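Local coordinates for protein aspartate aminotransferase (Leishmania major, PDB 4H51) that probably catalyses, with pyridoxal 5'-phosphate as cofactor, the transfer of the amino group between L-aspartate and 2-oxoglutarate, working as a homodimer, at residues Leu110-Gln114 and Val290-Asp295; Tyr89-Glu95 and Ala310-His314. All coordinates share one frame; numbering follows the deposited sequence.

Contact 1 of 2, residues Leu110-Gln114 and Val290-Asp295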
loop_
_atom_site.group_PDB
_atom_site.type_symbol
_atom_site.label_atom_id
_atom_site.label_comp_id
_atom_site.label_asym_id
_atom_site.label_seq_id
_atom_site.Cartn_x
_atom_site.Cartn_y
_atom_site.Cartn_z
ATOM N N LEU B 110 21.756 -4.383 -8.915
ATOM C CA LEU B 110 20.300 -4.200 -8.919
ATOM C C LEU B 110 19.806 -3.121 -7.959
ATOM O O LEU B 110 20.505 -2.766 -7.015
ATOM C CB LEU B 110 19.599 -5.516 -8.709
ATOM C CG LEU B 110 19.581 -6.198 -7.369
ATOM C CD1 LEU B 110 18.814 -5.395 -6.323
ATOM C CD2 LEU B 110 18.944 -7.577 -7.556
ATOM N N VAL B 111 18.673 -2.526 -8.307
ATOM C CA VAL B 111 18.002 -1.514 -7.492
ATOM C C VAL B 111 16.656 -2.111 -7.123
ATOM O O VAL B 111 15.938 -2.662 -7.991
ATOM C CB VAL B 111 17.980 -0.099 -8.177
ATOM C CG1 VAL B 111 17.568 -0.183 -9.626
ATOM C CG2 VAL B 111 17.136 0.934 -7.425
ATOM N N ALA B 112 16.314 -2.053 -5.836
ATOM C CA ALA B 112 15.100 -2.717 -5.369
ATOM C C ALA B 112 14.449 -1.956 -4.216
ATOM O O ALA B 112 15.156 -1.347 -3.407
ATOM C CB ALA B 112 15.432 -4.148 -4.913
ATOM N N VAL B 113 13.125 -2.014 -4.151
ATOM C CA VAL B 113 12.347 -1.471 -3.051
ATOM C C VAL B 113 11.321 -2.511 -2.615
ATOM O O VAL B 113 10.916 -3.407 -3.436
ATOM C CB VAL B 113 11.580 -0.161 -3.433
ATOM C CG1 VAL B 113 12.539 1.018 -3.727
ATOM C CG2 VAL B 113 10.643 -0.362 -4.629
ATOM N N GLN B 114 10.897 -2.381 -1.353
ATOM C CA GLN B 114 9.750 -3.092 -0.840
ATOM C C GLN B 114 8.466 -2.475 -1.416
ATOM O O GLN B 114 8.357 -1.249 -1.580
ATOM C CB GLN B 114 9.765 -3.066 0.718
ATOM C CG GLN B 114 8.577 -3.745 1.367
ATOM C CD GLN B 114 8.613 -3.694 2.850
ATOM O OE1 GLN B 114 9.685 -3.505 3.417
ATOM N NE2 GLN B 114 7.445 -3.909 3.510
ATOM N N VAL B 290 17.378 5.788 -10.540
ATOM C CA VAL B 290 16.167 4.941 -10.598
ATOM C C VAL B 290 15.524 4.829 -9.216
ATOM O O VAL B 290 14.301 4.977 -9.075
ATOM C CB VAL B 290 16.462 3.535 -11.188
ATOM C CG1 VAL B 290 15.222 2.616 -11.087
ATOM C CG2 VAL B 290 16.861 3.645 -12.640
ATOM N N LYS B 291 16.338 4.583 -8.180
ATOM C CA LYS B 291 15.836 4.474 -6.816
ATOM C C LYS B 291 15.093 5.765 -6.395
ATOM O O LYS B 291 14.040 5.717 -5.750
ATOM C CB LYS B 291 16.982 4.202 -5.843
ATOM C CG LYS B 291 16.591 4.237 -4.366
ATOM C CD LYS B 291 15.848 2.988 -3.924
ATOM C CE LYS B 291 16.374 2.519 -2.552
ATOM N NZ LYS B 291 16.563 3.738 -1.701
ATOM N N SER B 292 15.635 6.898 -6.821
ATOM C CA SER B 292 15.046 8.208 -6.470
ATOM C C SER B 292 13.657 8.356 -7.101
ATOM O O SER B 292 12.712 8.919 -6.512
ATOM C CB SER B 292 15.979 9.359 -6.922
ATOM O OG SER B 292 15.830 9.633 -8.325
ATOM N N VAL B 293 13.490 7.789 -8.269
ATOM C CA VAL B 293 12.168 7.775 -8.896
ATOM C C VAL B 293 11.222 6.814 -8.174
ATOM O O VAL B 293 10.083 7.141 -7.913
ATOM C CB VAL B 293 12.270 7.424 -10.400
ATOM C CG1 VAL B 293 10.893 7.352 -11.039
ATOM C CG2 VAL B 293 13.165 8.445 -11.154
ATOM N N MET B 294 11.696 5.598 -7.903
ATOM C CA MET B 294 10.883 4.616 -7.186
ATOM C C MET B 294 10.373 5.223 -5.851
ATOM O O MET B 294 9.171 5.170 -5.575
ATOM C CB MET B 294 11.692 3.361 -6.897
ATOM C CG MET B 294 12.077 2.503 -8.116
ATOM S SD MET B 294 13.049 1.096 -7.542
ATOM C CE MET B 294 13.201 0.057 -9.014
ATOM N N ASP B 295 11.275 5.791 -5.048
ATOM C CA ASP B 295 10.925 6.457 -3.791
ATOM C C ASP B 295 9.947 7.633 -3.983
ATOM O O ASP B 295 9.016 7.811 -3.197
ATOM C CB ASP B 295 12.182 6.905 -3.054
ATOM C CG ASP B 295 12.947 5.734 -2.407
ATOM O OD1 ASP B 295 12.476 4.559 -2.368
ATOM O OD2 ASP B 295 14.001 6.024 -1.848
#

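Contact 2 of 2, residues Tyr89-Glu95 and Ala310-His314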
loop_
_atom_site.group_PDB
_atom_site.type_symbol
_atom_site.label_atom_id
_atom_site.label_comp_id
_atom_site.label_asym_id
_atom_site.label_seq_id
_atom_site.Cartn_x
_atom_site.Cartn_y
_atom_site.Cartn_z
ATOM N N TYR B 89 12.044 -2.108 4.254
ATOM C CA TYR B 89 12.936 -2.718 5.225
ATOM C C TYR B 89 14.069 -3.405 4.454
ATOM O O TYR B 89 13.856 -4.451 3.827
ATOM C CB TYR B 89 12.183 -3.712 6.112
ATOM C CG TYR B 89 13.001 -4.327 7.251
ATOM C CD1 TYR B 89 13.744 -3.523 8.120
ATOM C CD2 TYR B 89 13.046 -5.705 7.436
ATOM C CE1 TYR B 89 14.503 -4.072 9.138
ATOM C CE2 TYR B 89 13.795 -6.265 8.455
ATOM C CZ TYR B 89 14.520 -5.452 9.292
ATOM O OH TYR B 89 15.263 -6.001 10.323
ATOM N N GLN B 90 15.269 -2.828 4.526
ATOM C CA GLN B 90 16.371 -3.273 3.654
ATOM C C GLN B 90 16.753 -4.757 3.811
ATOM O O GLN B 90 17.020 -5.399 2.806
ATOM C CB GLN B 90 17.622 -2.391 3.798
ATOM C CG GLN B 90 18.546 -2.412 2.574
ATOM C CD GLN B 90 17.858 -2.069 1.272
ATOM O OE1 GLN B 90 17.133 -1.083 1.190
ATOM N NE2 GLN B 90 18.072 -2.875 0.252
ATOM N N PRO B 91 16.764 -5.295 5.055
ATOM C CA PRO B 91 17.106 -6.705 5.181
ATOM C C PRO B 91 16.105 -7.619 4.441
ATOM O O PRO B 91 16.507 -8.611 3.758
ATOM C CB PRO B 91 17.133 -6.931 6.701
ATOM C CG PRO B 91 17.543 -5.607 7.257
ATOM C CD PRO B 91 16.818 -4.609 6.368
ATOM N N PHE B 92 14.825 -7.284 4.525
ATOM C CA PHE B 92 13.818 -8.011 3.763
ATOM C C PHE B 92 14.138 -7.903 2.278
ATOM O O PHE B 92 14.201 -8.907 1.550
ATOM C CB PHE B 92 12.411 -7.448 4.006
ATOM C CG PHE B 92 11.409 -7.886 2.978
ATOM C CD1 PHE B 92 11.043 -9.217 2.905
ATOM C CD2 PHE B 92 10.865 -7.004 2.094
ATOM C CE1 PHE B 92 10.162 -9.644 1.944
ATOM C CE2 PHE B 92 9.963 -7.419 1.126
ATOM C CZ PHE B 92 9.607 -8.743 1.063
ATOM N N ILE B 93 14.344 -6.687 1.815
ATOM C CA ILE B 93 14.548 -6.475 0.376
ATOM C C ILE B 93 15.732 -7.308 -0.149
ATOM O O ILE B 93 15.608 -7.983 -1.178
ATOM C CB ILE B 93 14.790 -4.992 0.045
ATOM C CG1 ILE B 93 13.545 -4.118 0.363
ATOM C CG2 ILE B 93 15.239 -4.823 -1.431
ATOM C CD1 ILE B 93 13.914 -2.657 0.527
ATOM N N ASP B 94 16.851 -7.227 0.552
ATOM C CA ASP B 94 18.090 -7.946 0.168
ATOM C C ASP B 94 17.895 -9.445 0.125
ATOM O O ASP B 94 18.283 -10.102 -0.867
ATOM C CB ASP B 94 19.251 -7.590 1.088
ATOM C CG ASP B 94 19.671 -6.126 0.950
ATOM O OD1 ASP B 94 19.205 -5.438 0.039
ATOM O OD2 ASP B 94 20.446 -5.651 1.788
ATOM N N GLU B 95 17.278 -9.998 1.164
ATOM C CA GLU B 95 17.020 -11.441 1.194
ATOM C C GLU B 95 16.012 -11.863 0.138
ATOM O O GLU B 95 16.151 -12.967 -0.469
ATOM C CB GLU B 95 16.544 -11.919 2.572
ATOM C CG GLU B 95 17.539 -11.835 3.716
ATOM C CD GLU B 95 18.749 -12.747 3.596
ATOM O OE1 GLU B 95 18.770 -13.670 2.756
ATOM O OE2 GLU B 95 19.665 -12.532 4.407
ATOM N N ALA B 310 7.051 -7.984 5.906
ATOM C CA ALA B 310 8.490 -7.895 5.566
ATOM C C ALA B 310 9.337 -8.452 6.706
ATOM O O ALA B 310 10.284 -9.151 6.476
ATOM C CB ALA B 310 8.877 -6.454 5.272
ATOM N N ARG B 311 8.959 -8.150 7.920
ATOM C CA ARG B 311 9.708 -8.663 9.080
ATOM C C ARG B 311 9.541 -10.165 9.222
ATOM O O ARG B 311 10.524 -10.884 9.456
ATOM C CB ARG B 311 9.281 -7.937 10.337
ATOM C CG ARG B 311 9.769 -6.490 10.434
ATOM C CD ARG B 311 9.591 -5.985 11.878
ATOM N NE ARG B 311 9.590 -4.526 11.946
ATOM C CZ ARG B 311 10.675 -3.770 11.869
ATOM N NH1 ARG B 311 11.900 -4.316 11.835
ATOM N NH2 ARG B 311 10.527 -2.452 11.883
ATOM N N LEU B 312 8.307 -10.664 9.097
ATOM C CA LEU B 312 8.109 -12.099 9.101
ATOM C C LEU B 312 8.959 -12.800 8.015
ATOM O O LEU B 312 9.680 -13.775 8.275
ATOM C CB LEU B 312 6.630 -12.474 8.905
ATOM C CG LEU B 312 5.630 -12.197 10.049
ATOM C CD1 LEU B 312 4.181 -12.371 9.571
ATOM C CD2 LEU B 312 5.930 -13.083 11.279
ATOM N N ALA B 313 8.855 -12.300 6.793
ATOM C CA ALA B 313 9.556 -12.904 5.655
ATOM C C ALA B 313 11.046 -12.796 5.814
ATOM O O ALA B 313 11.814 -13.722 5.521
ATOM C CB ALA B 313 9.131 -12.238 4.371
ATOM N N HIS B 314 11.510 -11.654 6.291
ATOM C CA HIS B 314 12.945 -11.544 6.538
ATOM C C HIS B 314 13.477 -12.593 7.500
ATOM O O HIS B 314 14.544 -13.220 7.254
ATOM C CB HIS B 314 13.328 -10.167 7.069
ATOM C CG HIS B 314 14.780 -10.099 7.416
ATOM N ND1 HIS B 314 15.224 -10.081 8.688
ATOM C CD2 HIS B 314 15.910 -10.210 6.606
ATOM C CE1 HIS B 314 16.567 -10.094 8.694
ATOM N NE2 HIS B 314 16.994 -10.164 7.417
HETATM O O HOH W 1 12.757 -7.437 12.284
HETATM O O HOH W 2 19.473 -10.653 6.437
#

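Contact 1 of 2, residues Leu110-Gln114 and Val290-Asp295
Val111 and Val113 lay their methyl groups against Val290, Lys291 and Met294, joining the outermost strand of the mixed sheet in the large domain of a fold type I aminotransferase to helix 287-299. Strand and helix axes run nearly parallel, 15° apart with a closest approach of 8.8 Å, and no hydrogen bond links them: the contact is one of methyls, methylenes and a thioether.

Val111 splits its work between two branches. CG1 meets Val290 CG1 at 3.9 Å, whereas CG2, anti to the backbone N, is set against Lys291 CB at 3.6 Å. Two residues on, Val113 points to the same side of the strand, and its CG1 lies 3.8 Å from Met294 SD, with CG2 only slightly farther from the sulfur. The Met294 chain stays extended beyond CG (chi2 179°, chi3 171°), which carries SD in between the two valines and brings CE to 4.0 Å from Val111 O. Leu128 of helix 117-129 packs on Val290 and Met294, and Leu124 on Val113, while Leu279 of the neighbouring strand touches Val111 and Val290; the methionine thus fills a buried layer between sheet and helices.

Toward the polar margin the interface changes character. Lys291 bends at chi2, chi3 and chi4; its CD passes 3.9 Å from Val113 CG1 before the chain turns back toward its own helix. There Lys291 NZ makes a salt bridge with Asp295 OD2, its hydrogen bond weak at 3.4 Å, and a further weak bond to Ser87 OG. The other carboxylate oxygen, Asp295 OD1, is hydrogen-bonded to the same Ser87 OG, and it also rests 3.8 Å from the methyl Val113 CG1.

Contact 2 of 2, residues Tyr89-Glu95 and Ala310-His314
Phe92 and His314 mark the closest backbone approach of helices 90-101 and 307-318, whose segments cross at 51°. The tight part consists of two clusters. In the buried one, Ala310 CB sits over one face of the Phe92 ring, 4.1 Å from its centroid in a CH-pi contact, and Ala313 CB adds a second methyl, 3.7 Å from Phe92 CE1. Small alanine side chains let the phenyl ring lie close against helix 307-318. Phe263 meets the same ring from outside the two segments.

In the other, Pro91 CB makes a CH-pi contact over one face of the His314 ring, reaching 3.3 Å from His314 NE2, while the edge of Tyr89 points to the face of His314 in a T-shaped pair with planes at 90°. Tyr89 CG is anti to its backbone N (chi1 -175°), placing the phenol between Pro91 CD on one face and the Arg311 guanidinium on the other, a cation-pi contact with Arg311 CZ 4.9 Å from the centroid of the Tyr89 ring.

The looser side is bridged by water. One water takes a hydrogen bond from Arg311 NH1 and a weak one links it to Tyr89 OH; another donates to Glu95 OE2 at 2.8 Å and is hydrogen-bonded to His314 NE2 at 2.7 Å, in the imidazole plane. With Tyr89 at its N-cap position, helix 90-101 thus crosses helix 307-318 within the class I aminotransferase fold.

Contact 1 is the more buried of the two, a sheet-to-helix layer of aliphatic groups; contact 2, helix on helix, is only partly buried and relies on rings, a cation and bridging waters. Their elements follow one another in the chain: helix 90-101 leads into strand 110-116, and helix 287-299 precedes helix 307-318. The centres lie about 15 Å apart, and the strand joins them. While Val111 and Val113 face helix 287-299, Ala112 CB packs on Ile93 CG2 at 3.6 Å, and Gln114 OE1 probably accepts a hydrogen bond from Tyr89 N at 2.9 Å, tying the start of helix 90-101 to the sheet edge.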